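Local coordinates for Afp1 (Serratia entomophila, PDB 6RBN), which probably assembles into the inner tube of the anti-feeding prophage, a contractile injection system, as a member of the gp19-like tail tube protein family, at residues R18-V21 against E26-P29; V21-E26 against N75-W80; S34-N39 against V108-S113. All coordinates share one frame; numbering follows the deposited sequence.

Interaction 1 (R18-V21 against E26-P29)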
# COMPACT_ATOMS: atom_id res chain seq x y z
N ARG A 18 14.07 -30.18 -23.19
CA ARG A 18 13.94 -31.63 -23.13
C ARG A 18 14.88 -32.25 -24.16
O ARG A 18 14.65 -32.13 -25.36
CB ARG A 18 12.51 -32.07 -23.41
CG ARG A 18 12.29 -33.53 -23.17
CD ARG A 18 12.44 -33.76 -21.70
NE ARG A 18 11.35 -33.14 -20.97
CZ ARG A 18 11.45 -32.67 -19.74
NH1 ARG A 18 10.40 -32.13 -19.14
NH2 ARG A 18 12.63 -32.66 -19.14
N PHE A 19 15.92 -32.93 -23.68
CA PHE A 19 16.90 -33.50 -24.57
C PHE A 19 17.60 -34.66 -23.88
O PHE A 19 17.88 -34.60 -22.68
CB PHE A 19 17.92 -32.45 -25.05
CG PHE A 19 18.74 -31.84 -23.95
CD1 PHE A 19 18.27 -30.74 -23.25
CD2 PHE A 19 20.00 -32.32 -23.65
CE1 PHE A 19 19.02 -30.17 -22.25
CE2 PHE A 19 20.76 -31.76 -22.66
CZ PHE A 19 20.27 -30.68 -21.96
N ILE A 20 17.86 -35.71 -24.64
CA ILE A 20 18.66 -36.82 -24.15
C ILE A 20 19.98 -36.83 -24.91
O ILE A 20 20.05 -36.44 -26.08
CB ILE A 20 17.93 -38.18 -24.27
CG1 ILE A 20 17.54 -38.47 -25.71
CG2 ILE A 20 16.71 -38.20 -23.38
CD1 ILE A 20 17.03 -39.87 -25.92
N VAL A 21 21.04 -37.24 -24.23
CA VAL A 21 22.38 -37.25 -24.79
C VAL A 21 22.89 -38.68 -24.71
O VAL A 21 23.23 -39.17 -23.63
CB VAL A 21 23.33 -36.29 -24.06
CG1 VAL A 21 24.73 -36.40 -24.62
CG2 VAL A 21 22.83 -34.86 -24.18
N GLU A 26 26.11 -45.22 -24.14
CA GLU A 26 25.36 -45.00 -22.92
C GLU A 26 24.73 -43.62 -22.97
O GLU A 26 25.24 -42.71 -23.61
CB GLU A 26 26.24 -45.12 -21.68
CG GLU A 26 26.81 -46.51 -21.45
CD GLU A 26 27.71 -46.56 -20.23
OE1 GLU A 26 27.97 -45.50 -19.64
OE2 GLU A 26 28.15 -47.67 -19.87
N GLN A 27 23.61 -43.47 -22.27
CA GLN A 27 22.99 -42.17 -22.10
C GLN A 27 23.44 -41.55 -20.80
O GLN A 27 23.37 -42.17 -19.73
CB GLN A 27 21.46 -42.27 -22.13
CG GLN A 27 20.91 -42.65 -23.49
CD GLN A 27 19.40 -42.66 -23.51
OE1 GLN A 27 18.75 -42.41 -22.50
NE2 GLN A 27 18.83 -42.94 -24.67
N VAL A 28 23.92 -40.31 -20.89
CA VAL A 28 24.43 -39.58 -19.73
C VAL A 28 23.57 -38.33 -19.57
O VAL A 28 23.33 -37.62 -20.55
CB VAL A 28 25.91 -39.24 -19.90
CG1 VAL A 28 26.42 -38.44 -18.72
CG2 VAL A 28 26.74 -40.50 -20.07
N PRO A 29 23.06 -38.04 -18.37
CA PRO A 29 22.23 -36.85 -18.19
C PRO A 29 23.07 -35.58 -18.15
O PRO A 29 24.02 -35.47 -17.36
CB PRO A 29 21.55 -37.10 -16.84
CG PRO A 29 21.67 -38.56 -16.61
CD PRO A 29 22.97 -38.94 -17.21

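Interaction 2 (V21-E26 against N75-W80)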
# COMPACT_ATOMS: atom_id res chain seq x y z
N VAL A 21 21.04 -37.24 -24.23
CA VAL A 21 22.38 -37.25 -24.79
C VAL A 21 22.89 -38.68 -24.71
O VAL A 21 23.23 -39.17 -23.63
CB VAL A 21 23.33 -36.29 -24.06
CG1 VAL A 21 24.73 -36.40 -24.62
CG2 VAL A 21 22.83 -34.86 -24.18
N THR A 22 22.93 -39.36 -25.85
CA THR A 22 23.52 -40.69 -25.95
C THR A 22 25.00 -40.51 -26.28
O THR A 22 25.35 -40.12 -27.39
CB THR A 22 22.82 -41.52 -27.01
OG1 THR A 22 21.43 -41.65 -26.68
CG2 THR A 22 23.43 -42.90 -27.07
N LEU A 23 25.86 -40.80 -25.31
CA LEU A 23 27.28 -40.52 -25.39
C LEU A 23 28.00 -41.85 -25.62
O LEU A 23 28.33 -42.57 -24.68
CB LEU A 23 27.75 -39.80 -24.13
CG LEU A 23 29.14 -39.18 -24.06
CD1 LEU A 23 29.06 -37.88 -23.31
CD2 LEU A 23 30.11 -40.10 -23.37
N GLY A 24 28.23 -42.17 -26.89
CA GLY A 24 28.85 -43.43 -27.23
C GLY A 24 27.85 -44.56 -27.29
O GLY A 24 27.10 -44.69 -28.26
N ASP A 25 27.82 -45.38 -26.24
CA ASP A 25 26.84 -46.45 -26.13
C ASP A 25 25.96 -46.31 -24.90
O ASP A 25 25.13 -47.18 -24.63
CB ASP A 25 27.54 -47.81 -26.12
CG ASP A 25 28.14 -48.18 -27.46
OD1 ASP A 25 27.58 -47.75 -28.49
OD2 ASP A 25 29.17 -48.88 -27.49
N GLU A 26 26.11 -45.22 -24.14
CA GLU A 26 25.36 -45.00 -22.92
C GLU A 26 24.73 -43.62 -22.97
O GLU A 26 25.24 -42.71 -23.61
CB GLU A 26 26.24 -45.12 -21.68
CG GLU A 26 26.81 -46.51 -21.45
CD GLU A 26 27.71 -46.56 -20.23
OE1 GLU A 26 27.97 -45.50 -19.64
OE2 GLU A 26 28.15 -47.67 -19.87
N ASN A 75 33.13 -40.59 -11.75
CA ASN A 75 33.05 -39.50 -12.72
C ASN A 75 33.34 -40.05 -14.10
O ASN A 75 34.50 -40.20 -14.48
CB ASN A 75 34.03 -38.39 -12.33
CG ASN A 75 33.64 -37.03 -12.88
OD1 ASN A 75 34.18 -36.01 -12.44
ND2 ASN A 75 32.70 -37.00 -13.81
N ALA A 76 32.28 -40.31 -14.87
CA ALA A 76 32.43 -40.95 -16.17
C ALA A 76 33.07 -40.05 -17.21
O ALA A 76 33.71 -40.54 -18.14
CB ALA A 76 31.07 -41.44 -16.67
N MET A 77 32.91 -38.73 -17.07
CA MET A 77 33.59 -37.79 -17.93
C MET A 77 35.06 -37.61 -17.56
O MET A 77 35.82 -37.05 -18.35
CB MET A 77 32.90 -36.42 -17.90
CG MET A 77 31.48 -36.41 -18.44
SD MET A 77 31.33 -36.92 -20.16
CE MET A 77 30.60 -38.55 -19.97
N TYR A 78 35.46 -38.07 -16.38
CA TYR A 78 36.86 -37.97 -15.99
C TYR A 78 37.68 -39.14 -16.52
O TYR A 78 38.81 -38.93 -16.98
CB TYR A 78 36.99 -37.89 -14.47
CG TYR A 78 38.42 -37.90 -13.99
CD1 TYR A 78 39.24 -36.80 -14.19
CD2 TYR A 78 38.94 -39.00 -13.33
CE1 TYR A 78 40.54 -36.81 -13.75
CE2 TYR A 78 40.24 -39.01 -12.89
CZ TYR A 78 41.03 -37.91 -13.10
OH TYR A 78 42.33 -37.93 -12.66
N GLU A 79 37.15 -40.37 -16.48
CA GLU A 79 37.94 -41.49 -16.99
C GLU A 79 38.03 -41.51 -18.51
O GLU A 79 38.79 -42.32 -19.04
CB GLU A 79 37.42 -42.84 -16.52
CG GLU A 79 37.59 -43.11 -15.04
CD GLU A 79 36.31 -42.96 -14.27
OE1 GLU A 79 35.25 -42.90 -14.92
OE2 GLU A 79 36.37 -42.91 -13.02
N TRP A 80 37.29 -40.66 -19.20
CA TRP A 80 37.40 -40.55 -20.65
C TRP A 80 38.36 -39.45 -21.07
O TRP A 80 38.90 -39.51 -22.18
CB TRP A 80 36.00 -40.33 -21.23
CG TRP A 80 35.92 -40.21 -22.71
CD1 TRP A 80 36.55 -40.99 -23.63
CD2 TRP A 80 35.04 -39.36 -23.44
NE1 TRP A 80 36.18 -40.61 -24.90
CE2 TRP A 80 35.25 -39.62 -24.81
CE3 TRP A 80 34.12 -38.37 -23.08
CZ2 TRP A 80 34.57 -38.93 -25.80
CZ3 TRP A 80 33.45 -37.69 -24.07
CH2 TRP A 80 33.68 -37.97 -25.41

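Interaction 3 (S34-N39 against V108-S113)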
# COMPACT_ATOMS: atom_id res chain seq x y z
N SER A 34 25.67 -27.08 -26.14
CA SER A 34 25.77 -25.97 -27.08
C SER A 34 26.92 -26.20 -28.05
O SER A 34 27.79 -27.04 -27.83
CB SER A 34 25.96 -24.64 -26.35
OG SER A 34 27.20 -24.61 -25.68
N GLY A 35 26.89 -25.45 -29.14
CA GLY A 35 27.97 -25.46 -30.10
C GLY A 35 27.86 -26.47 -31.21
O GLY A 35 28.89 -26.86 -31.77
N LEU A 36 26.66 -26.91 -31.55
CA LEU A 36 26.48 -27.95 -32.56
C LEU A 36 26.20 -27.30 -33.92
O LEU A 36 25.18 -27.55 -34.56
CB LEU A 36 25.38 -28.92 -32.15
CG LEU A 36 25.73 -29.99 -31.11
CD1 LEU A 36 25.67 -29.48 -29.68
CD2 LEU A 36 24.86 -31.19 -31.27
N ASP A 37 27.14 -26.47 -34.35
CA ASP A 37 26.97 -25.65 -35.53
C ASP A 37 27.48 -26.37 -36.77
O ASP A 37 28.18 -27.38 -36.69
CB ASP A 37 27.71 -24.32 -35.36
CG ASP A 37 27.24 -23.55 -34.15
OD1 ASP A 37 26.10 -23.78 -33.70
OD2 ASP A 37 28.00 -22.70 -33.65
N ILE A 38 27.11 -25.84 -37.93
CA ILE A 38 27.64 -26.27 -39.22
C ILE A 38 28.17 -25.01 -39.89
O ILE A 38 27.39 -24.22 -40.43
CB ILE A 38 26.58 -26.96 -40.09
CG1 ILE A 38 26.04 -28.21 -39.41
CG2 ILE A 38 27.17 -27.34 -41.44
CD1 ILE A 38 24.84 -28.78 -40.10
N ASN A 39 29.48 -24.82 -39.86
CA ASN A 39 30.11 -23.59 -40.34
C ASN A 39 30.97 -23.89 -41.56
O ASN A 39 31.65 -24.91 -41.61
CB ASN A 39 30.97 -22.96 -39.26
CG ASN A 39 30.16 -22.42 -38.11
OD1 ASN A 39 29.12 -21.81 -38.30
ND2 ASN A 39 30.64 -22.65 -36.89
N VAL A 108 13.54 -34.29 -33.12
CA VAL A 108 14.64 -33.91 -34.00
C VAL A 108 15.92 -34.20 -33.23
O VAL A 108 16.06 -33.78 -32.08
CB VAL A 108 14.59 -32.42 -34.41
CG1 VAL A 108 15.84 -32.03 -35.18
CG2 VAL A 108 13.38 -32.11 -35.27
N SER A 109 16.86 -34.91 -33.85
CA SER A 109 18.11 -35.22 -33.19
C SER A 109 19.29 -34.70 -33.98
O SER A 109 19.23 -34.50 -35.19
CB SER A 109 18.26 -36.73 -32.95
OG SER A 109 18.40 -37.42 -34.16
N TRP A 110 20.38 -34.46 -33.25
CA TRP A 110 21.65 -33.97 -33.80
C TRP A 110 22.70 -35.04 -33.59
O TRP A 110 22.94 -35.47 -32.46
CB TRP A 110 22.07 -32.68 -33.11
CG TRP A 110 21.36 -31.46 -33.57
CD1 TRP A 110 21.82 -30.53 -34.45
CD2 TRP A 110 20.04 -31.04 -33.21
NE1 TRP A 110 20.89 -29.55 -34.65
CE2 TRP A 110 19.78 -29.84 -33.90
CE3 TRP A 110 19.06 -31.56 -32.37
CZ2 TRP A 110 18.58 -29.16 -33.77
CZ3 TRP A 110 17.87 -30.88 -32.24
CH2 TRP A 110 17.64 -29.69 -32.94
N ASN A 111 23.34 -35.47 -34.68
CA ASN A 111 24.35 -36.51 -34.62
C ASN A 111 25.74 -35.90 -34.71
O ASN A 111 25.97 -34.95 -35.47
CB ASN A 111 24.16 -37.52 -35.75
CG ASN A 111 22.86 -38.25 -35.65
OD1 ASN A 111 22.00 -38.12 -36.52
ND2 ASN A 111 22.69 -39.01 -34.59
N VAL A 112 26.67 -36.44 -33.92
CA VAL A 112 28.05 -35.99 -33.85
C VAL A 112 28.94 -37.20 -34.09
O VAL A 112 28.74 -38.24 -33.47
CB VAL A 112 28.34 -35.34 -32.49
CG1 VAL A 112 29.79 -35.02 -32.35
CG2 VAL A 112 27.50 -34.10 -32.30
N SER A 113 29.91 -37.07 -35.00
CA SER A 113 30.53 -38.27 -35.56
C SER A 113 31.65 -38.82 -34.69
O SER A 113 31.57 -39.96 -34.21
CB SER A 113 31.05 -37.96 -36.96
OG SER A 113 31.69 -39.08 -37.53

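Interaction 1 (R18-V21 against E26-P29)
Val21 and Val28 are tied by one backbone hydrogen bond, the only one between 18-21 and 26-29: Val28 N donates to Val21 O at 3.0 Å, with an angle of 159° at the hydrogen. The return link is missing, since Val21 N stands 4.4 Å from Val28 O. A weaker polar contact adds to the same oxygen, with Gln27 CA lying 3.4 Å from Val21 O in a CA-H...O geometry. Val21 O is thus approached by two successive residues of 26-29, by a hydrogen bond from Val28 and a weaker contact from Gln27.

Van der Waals contacts are few. Gln27 CB passes 3.9 Å from Val21 O, and Val21 CB lies 3.8 Å from Val28 O. Further out, the side chains of Gln27 and Ile20 slant across each other, the amide nitrogen Gln27 NE2 resting 3.8 Å from the methyl Ile20 CD1. Gln27 gets there because CG sits beside its own backbone N (chi1 -68°) and the chain beyond is extended, carrying the amide to the methyl of Ile20. Ile20 and Gln27 share one face; Val21 and Val28 turn to the other. There Val21 CG2 lies in plane at the edge of the Phe19 ring, which itself does not touch 26-29.

Within the chain the hairpin joins the larger antiparallel sheet, consistent with a gp19-like tail tube fold, through strand 92-99, Ile20 bonding to Ser97. Phe19 also makes backbone bonds to a neighbouring subunit, on which Pro29 packs against Asp47. With one bond, a CA-H...O contact and a lone methyl-amide touch, cohesion here rests on the backbone, and the side chains contribute a thin, partly solvent-facing layer.

Interaction 2 (V21-E26 against N75-W80)
Leu23 and Met77 reach toward each other tip to tip, and this apolar meeting, together with Trp80, makes the whole contact. The terminal methyl Met77 CE fits against both branches of the leucine, 3.7 Å from Leu23 CD1 and 3.8 Å from Leu23 CD2, while the sulfur Met77 SD stays 4.0 Å from Leu23 CD1. The methionine chain is bent at its second and third torsions, which swings the methyl across to the strand although its CB does not aim there. Leu23 holds CG anti to its backbone N (chi1 -170°), presenting both methyls to 75-80. Its second branch also slants past the indole of Trp80, with Leu23 CD2 4.2 Å from Trp80 CZ3.

The polar bonds do not cross between the two segments. A type II' turn runs from Leu23 to Glu26, with Gly24 at its second position (phi 83°), and Leu23 N donates to Glu26 O across its base. In 75-80, Asn75 O takes a 3.0 Å bond from Tyr78 N, and a weak one from Glu79 N, as the chain winds into a short, weakly bonded helix. Outside both segments, Glu90 O accepts a bond from the indole nitrogen Trp80 NE1, and Lys92 forms a cation-pi contact with the ring.

Within the fold, the contact joins the end of strand 19-23 to Met77, just before helix 78-81, and to Trp80 within it. Phe30 touches both Leu23 and Met77. Leu23 also touches Ile94 of strand 92-99, while Met77 touches Ile137 and Trp80 touches Leu139 of strand 134-140.

Interaction 3 (S34-N39 against V108-S113)
The Trp110 indole meets Leu36 obliquely, the methyl Leu36 CD2 lying 4.2 Å from Trp110 CG and 3.7 Å from Trp110 CB, the carbon linking the indole to the backbone. Phe125 of a neighbouring subunit makes an edge-to-face stack with the same indole. Leu36 CD2 also touches Val112 CG2 at 4.1 Å, the two side chains crossing at about a right angle. One methyl therefore reaches both residues, which sit two apart on strand 109-121 and point to the same side. Leu36 has CG beside its backbone N (chi1 -78°), and its CB bond already aims at the strand.

The leucine is offered by a tight bend: it is the centre of an inverse gamma turn, in which Asp37 N makes a weak bond to Gly35 O. The cross-segment contact is purely apolar and buried.

Around it, Ile96 of strand 92-99 and Ile64 of strand 63-69 also pack on Leu36, and strand 144-148 touches Trp110 through Ile146. Just past the bend, Ile38 and Asn39 pair in an antiparallel ladder with a strand of the same neighbouring subunit, so the chain goes directly from this buried bend into a sheet that continues across the subunit interface.

In the fold
Interactions 1 and 2 share Val21 and Glu26 and are adjacent on one hairpin, with centres about 10 Å apart. They touch directly: Gln27 CG packs 3.4 Å from Thr22 OG1, and Val28 CG2 lies 4.2 Å from Leu23 CB. Interaction 1 lies within the hairpin; interaction 2 joins Leu23, at its turn, to the segment leading into helix 78-81. Interaction 3 stands apart, its centre about 14 Å from that of interaction 1 and about 17 Å from that of interaction 2, the nearest atoms being about 7 Å away in both cases. The link is the shared sheet, in which strand 92-99 lies between strands 19-23 and 109-121.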